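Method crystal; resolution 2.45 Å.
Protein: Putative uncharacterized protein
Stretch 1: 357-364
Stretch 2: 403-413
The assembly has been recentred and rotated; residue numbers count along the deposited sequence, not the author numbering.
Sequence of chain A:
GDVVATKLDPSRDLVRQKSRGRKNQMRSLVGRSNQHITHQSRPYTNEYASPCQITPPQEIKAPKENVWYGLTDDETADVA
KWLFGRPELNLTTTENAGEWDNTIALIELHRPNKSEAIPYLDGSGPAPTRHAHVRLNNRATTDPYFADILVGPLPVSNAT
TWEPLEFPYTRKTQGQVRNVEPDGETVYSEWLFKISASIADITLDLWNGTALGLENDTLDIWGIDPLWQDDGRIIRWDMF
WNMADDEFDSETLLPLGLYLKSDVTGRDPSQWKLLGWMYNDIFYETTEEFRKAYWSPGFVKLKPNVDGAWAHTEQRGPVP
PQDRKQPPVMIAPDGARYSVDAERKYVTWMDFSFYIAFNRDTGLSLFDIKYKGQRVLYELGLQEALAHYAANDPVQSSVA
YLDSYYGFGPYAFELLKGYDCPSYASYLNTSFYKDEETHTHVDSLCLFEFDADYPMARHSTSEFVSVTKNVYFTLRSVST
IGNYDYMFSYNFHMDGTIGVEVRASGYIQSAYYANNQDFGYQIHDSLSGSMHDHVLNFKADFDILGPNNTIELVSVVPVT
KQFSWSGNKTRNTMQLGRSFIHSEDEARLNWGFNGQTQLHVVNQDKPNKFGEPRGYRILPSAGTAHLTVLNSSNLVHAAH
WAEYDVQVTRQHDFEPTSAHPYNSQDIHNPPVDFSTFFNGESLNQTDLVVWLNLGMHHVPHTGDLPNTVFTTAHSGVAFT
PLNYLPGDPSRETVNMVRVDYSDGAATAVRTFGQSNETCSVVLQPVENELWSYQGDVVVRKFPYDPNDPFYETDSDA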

# COMPACT_ATOMS: atom_id res chain seq x y z
N ALA A 357 -4.03 -24.73 -7.18
CA ALA A 357 -4.74 -25.74 -6.40
C ALA A 357 -5.95 -25.09 -5.76
O ALA A 357 -6.00 -23.87 -5.62
CB ALA A 357 -3.83 -26.33 -5.35
N PHE A 358 -6.92 -25.90 -5.36
CA PHE A 358 -8.17 -25.38 -4.82
C PHE A 358 -8.89 -26.39 -3.94
O PHE A 358 -9.16 -27.50 -4.38
CB PHE A 358 -9.09 -24.96 -5.97
CG PHE A 358 -10.21 -24.06 -5.56
CD1 PHE A 358 -11.44 -24.57 -5.21
CD2 PHE A 358 -10.03 -22.69 -5.54
CE1 PHE A 358 -12.49 -23.74 -4.83
CE2 PHE A 358 -11.07 -21.84 -5.16
CZ PHE A 358 -12.29 -22.37 -4.82
N ASN A 359 -9.21 -26.01 -2.71
CA ASN A 359 -10.00 -26.87 -1.83
C ASN A 359 -11.19 -26.16 -1.19
O ASN A 359 -11.37 -24.96 -1.36
CB ASN A 359 -9.11 -27.55 -0.77
CG ASN A 359 -8.44 -26.56 0.17
OD1 ASN A 359 -8.94 -25.45 0.40
ND2 ASN A 359 -7.31 -26.98 0.72
N ARG A 360 -12.02 -26.94 -0.50
CA ARG A 360 -13.20 -26.45 0.21
C ARG A 360 -12.84 -25.51 1.36
O ARG A 360 -13.49 -24.49 1.56
CB ARG A 360 -14.06 -27.66 0.68
CG ARG A 360 -14.63 -27.65 2.12
CD ARG A 360 -15.80 -26.71 2.27
NE ARG A 360 -16.70 -27.03 3.38
CZ ARG A 360 -16.47 -26.78 4.67
NH1 ARG A 360 -15.33 -26.25 5.09
NH2 ARG A 360 -17.40 -27.09 5.57
N ASP A 361 -11.80 -25.84 2.12
CA ASP A 361 -11.48 -25.09 3.34
C ASP A 361 -10.98 -23.68 3.05
O ASP A 361 -11.55 -22.71 3.57
CB ASP A 361 -10.45 -25.83 4.18
CG ASP A 361 -10.94 -27.18 4.68
OD1 ASP A 361 -12.17 -27.43 4.68
OD2 ASP A 361 -10.08 -28.00 5.10
N THR A 362 -9.94 -23.57 2.24
CA THR A 362 -9.24 -22.30 2.05
C THR A 362 -9.26 -21.77 0.61
O THR A 362 -8.65 -20.74 0.32
CB THR A 362 -7.78 -22.41 2.52
OG1 THR A 362 -7.12 -23.46 1.80
CG2 THR A 362 -7.72 -22.71 4.01
N GLY A 363 -9.95 -22.47 -0.28
CA GLY A 363 -10.10 -22.00 -1.65
C GLY A 363 -8.80 -22.09 -2.42
O GLY A 363 -8.26 -23.18 -2.59
N LEU A 364 -8.28 -20.95 -2.85
CA LEU A 364 -7.15 -20.89 -3.78
C LEU A 364 -5.82 -21.17 -3.08
O LEU A 364 -5.63 -20.79 -1.93
CB LEU A 364 -7.09 -19.52 -4.46
CG LEU A 364 -6.03 -19.25 -5.53
CD1 LEU A 364 -6.09 -20.27 -6.65
CD2 LEU A 364 -6.24 -17.84 -6.08
N ASP A 403 -13.20 -18.80 9.39
CA ASP A 403 -14.00 -18.96 8.17
C ASP A 403 -13.87 -20.29 7.44
O ASP A 403 -14.76 -20.65 6.66
CB ASP A 403 -13.72 -17.81 7.20
CG ASP A 403 -14.48 -16.55 7.55
OD1 ASP A 403 -15.62 -16.65 8.05
OD2 ASP A 403 -13.93 -15.45 7.30
N SER A 404 -12.79 -21.04 7.66
CA SER A 404 -12.63 -22.32 6.97
C SER A 404 -13.65 -23.35 7.45
O SER A 404 -13.86 -24.37 6.79
CB SER A 404 -11.20 -22.85 7.09
OG SER A 404 -10.95 -23.33 8.39
N TYR A 405 -14.28 -23.10 8.60
CA TYR A 405 -15.43 -23.89 9.05
C TYR A 405 -16.53 -23.84 7.99
O TYR A 405 -17.11 -24.86 7.63
CB TYR A 405 -15.95 -23.36 10.39
CG TYR A 405 -17.23 -24.02 10.86
CD1 TYR A 405 -17.20 -25.24 11.52
CD2 TYR A 405 -18.46 -23.41 10.66
CE1 TYR A 405 -18.37 -25.86 11.96
CE2 TYR A 405 -19.65 -24.02 11.10
CZ TYR A 405 -19.59 -25.24 11.74
OH TYR A 405 -20.75 -25.85 12.18
N TYR A 406 -16.83 -22.63 7.51
CA TYR A 406 -17.82 -22.45 6.46
C TYR A 406 -17.21 -22.81 5.11
O TYR A 406 -17.89 -23.38 4.24
CB TYR A 406 -18.34 -21.01 6.46
CG TYR A 406 -18.98 -20.63 7.78
CD1 TYR A 406 -18.27 -19.92 8.74
CD2 TYR A 406 -20.29 -21.02 8.08
CE1 TYR A 406 -18.85 -19.58 9.95
CE2 TYR A 406 -20.88 -20.68 9.29
CZ TYR A 406 -20.16 -19.97 10.23
OH TYR A 406 -20.73 -19.63 11.44
N GLY A 407 -15.92 -22.50 4.97
CA GLY A 407 -15.15 -22.80 3.77
C GLY A 407 -15.10 -21.63 2.80
O GLY A 407 -16.12 -21.01 2.55
N PHE A 408 -13.93 -21.33 2.26
CA PHE A 408 -13.79 -20.34 1.18
C PHE A 408 -14.21 -20.90 -0.19
O PHE A 408 -14.79 -20.19 -1.00
CB PHE A 408 -12.34 -19.83 1.11
CG PHE A 408 -12.00 -18.85 2.19
CD1 PHE A 408 -12.10 -17.48 1.95
CD2 PHE A 408 -11.61 -19.28 3.45
CE1 PHE A 408 -11.80 -16.56 2.94
CE2 PHE A 408 -11.31 -18.35 4.44
CZ PHE A 408 -11.41 -16.99 4.18
N GLY A 409 -13.91 -22.17 -0.43
CA GLY A 409 -14.22 -22.83 -1.70
C GLY A 409 -15.68 -22.88 -2.13
O GLY A 409 -15.98 -22.75 -3.31
N PRO A 410 -16.60 -23.12 -1.17
CA PRO A 410 -18.03 -23.16 -1.53
C PRO A 410 -18.61 -21.81 -1.95
O PRO A 410 -19.61 -21.76 -2.68
CB PRO A 410 -18.70 -23.62 -0.23
CG PRO A 410 -17.65 -24.30 0.53
CD PRO A 410 -16.38 -23.57 0.21
N TYR A 411 -18.01 -20.72 -1.48
CA TYR A 411 -18.52 -19.38 -1.74
C TYR A 411 -17.59 -18.58 -2.65
O TYR A 411 -17.61 -17.36 -2.64
CB TYR A 411 -18.76 -18.65 -0.42
CG TYR A 411 -19.57 -19.48 0.54
CD1 TYR A 411 -20.94 -19.64 0.37
CD2 TYR A 411 -18.97 -20.13 1.61
CE1 TYR A 411 -21.69 -20.41 1.25
CE2 TYR A 411 -19.70 -20.90 2.49
CZ TYR A 411 -21.07 -21.04 2.30
OH TYR A 411 -21.81 -21.80 3.17
N ALA A 412 -16.78 -19.28 -3.44
CA ALA A 412 -15.96 -18.65 -4.47
C ALA A 412 -16.79 -18.52 -5.75
O ALA A 412 -16.49 -19.16 -6.76
CB ALA A 412 -14.69 -19.45 -4.71
N PHE A 413 -17.83 -17.69 -5.70
CA PHE A 413 -18.81 -17.59 -6.78
C PHE A 413 -18.23 -17.02 -8.07
O PHE A 413 -17.13 -16.50 -8.10
CB PHE A 413 -19.98 -16.70 -6.34
CG PHE A 413 -20.75 -17.23 -5.17
CD1 PHE A 413 -21.29 -18.51 -5.19
CD2 PHE A 413 -20.96 -16.44 -4.04
CE1 PHE A 413 -22.02 -18.99 -4.11
CE2 PHE A 413 -21.68 -16.92 -2.95
CZ PHE A 413 -22.21 -18.19 -2.98

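The most unusual feature of this contact is its dependence on glycine: G407 and G409 lie against the turn at R360 and D361 so closely that neither position has room for a side chain. A CB modelled on G409 would fall 2.4 Å from N359 O and 2.9 Å from R360 CA, and one modelled on G407 would fall 2.7 Å from R360 O. At G407 the backbone angles (phi 95°, psi 135°) would also jam a CB against the carbonyl oxygen of Y406, so glycine is called for there even without the facing turn. The result is a main-chain packing in which the CA atoms of D361 and G407 are 4.3 Å apart and those of G363 and G409 4.2 Å apart.

This proximity lets two successive carbonyl groups of the turn accept hydrogen bonds from two successive amides of the second stretch. F408 N donates to D361 O over 3.0 Å in a nearly linear arrangement (171°), while G409 N donates to R360 O over 3.1 Å at 148°. F408 N also lies 3.3 Å from R360 O, but the angle is poor and no hydrogen bond results; its proton is directed at D361 O instead. The two bonds therefore pair in reverse order along the chain. R360 O is further crowded by G407 CA at 3.2 Å and P410 CD at 3.3 Å, and a CA-H...O contact joins G409 CA to N359 O at 3.6 Å.

The turn that presents these carbonyls is held from within by N359. N359 OD1 accepts hydrogen bonds from T362 N (2.8 Å) and T362 OG1 (3.0 Å), and a weak one from G363 N (3.2 Å). The main chain closes the loop through a bond of 3.0 Å from N359 N to G363 O.

R360 has more of its surface covered by the other stretch (98 Å²) than any other residue here, and its side chain brings the contact's only side-chain hydrogen bonds. Its CA-to-CB bond points sideways, but the chain extends to bring the guanidinium to the carbonyls of the S404–Y406 segment. R360 NH1 donates to S404 O at 2.9 Å and R360 NH2 to Y405 O at 3.0 Å; both bonds are weak, with angles of 122° and 129°. S404 O lies near the guanidinium plane, whereas Y406 O sits over one face, 3.7 Å from R360 CZ. A salt bridge between R360 NH1 and D361 OD1 (3.4 Å) adds a charged neighbour from the same stretch. The aliphatic part of the chain packs on P410, with R360 CD 3.5 Å from P410 CG.

Van der Waals contacts complete the interface. The end of the F358 ring reaches across to G409, with F358 CZ 3.7 Å from G409 CA, and an apolar contact of 3.8 Å joins F358 CZ to A412 CB, which lies at the ring edge. The CA-to-CB bond of F408 points toward the first stretch, with F408 CB 3.7 Å from T362 C and 3.8 Å from G363 N. A CB modelled on G363 would come within a tight 3.3 Å of F408 CB, and its positive phi independently favours glycine.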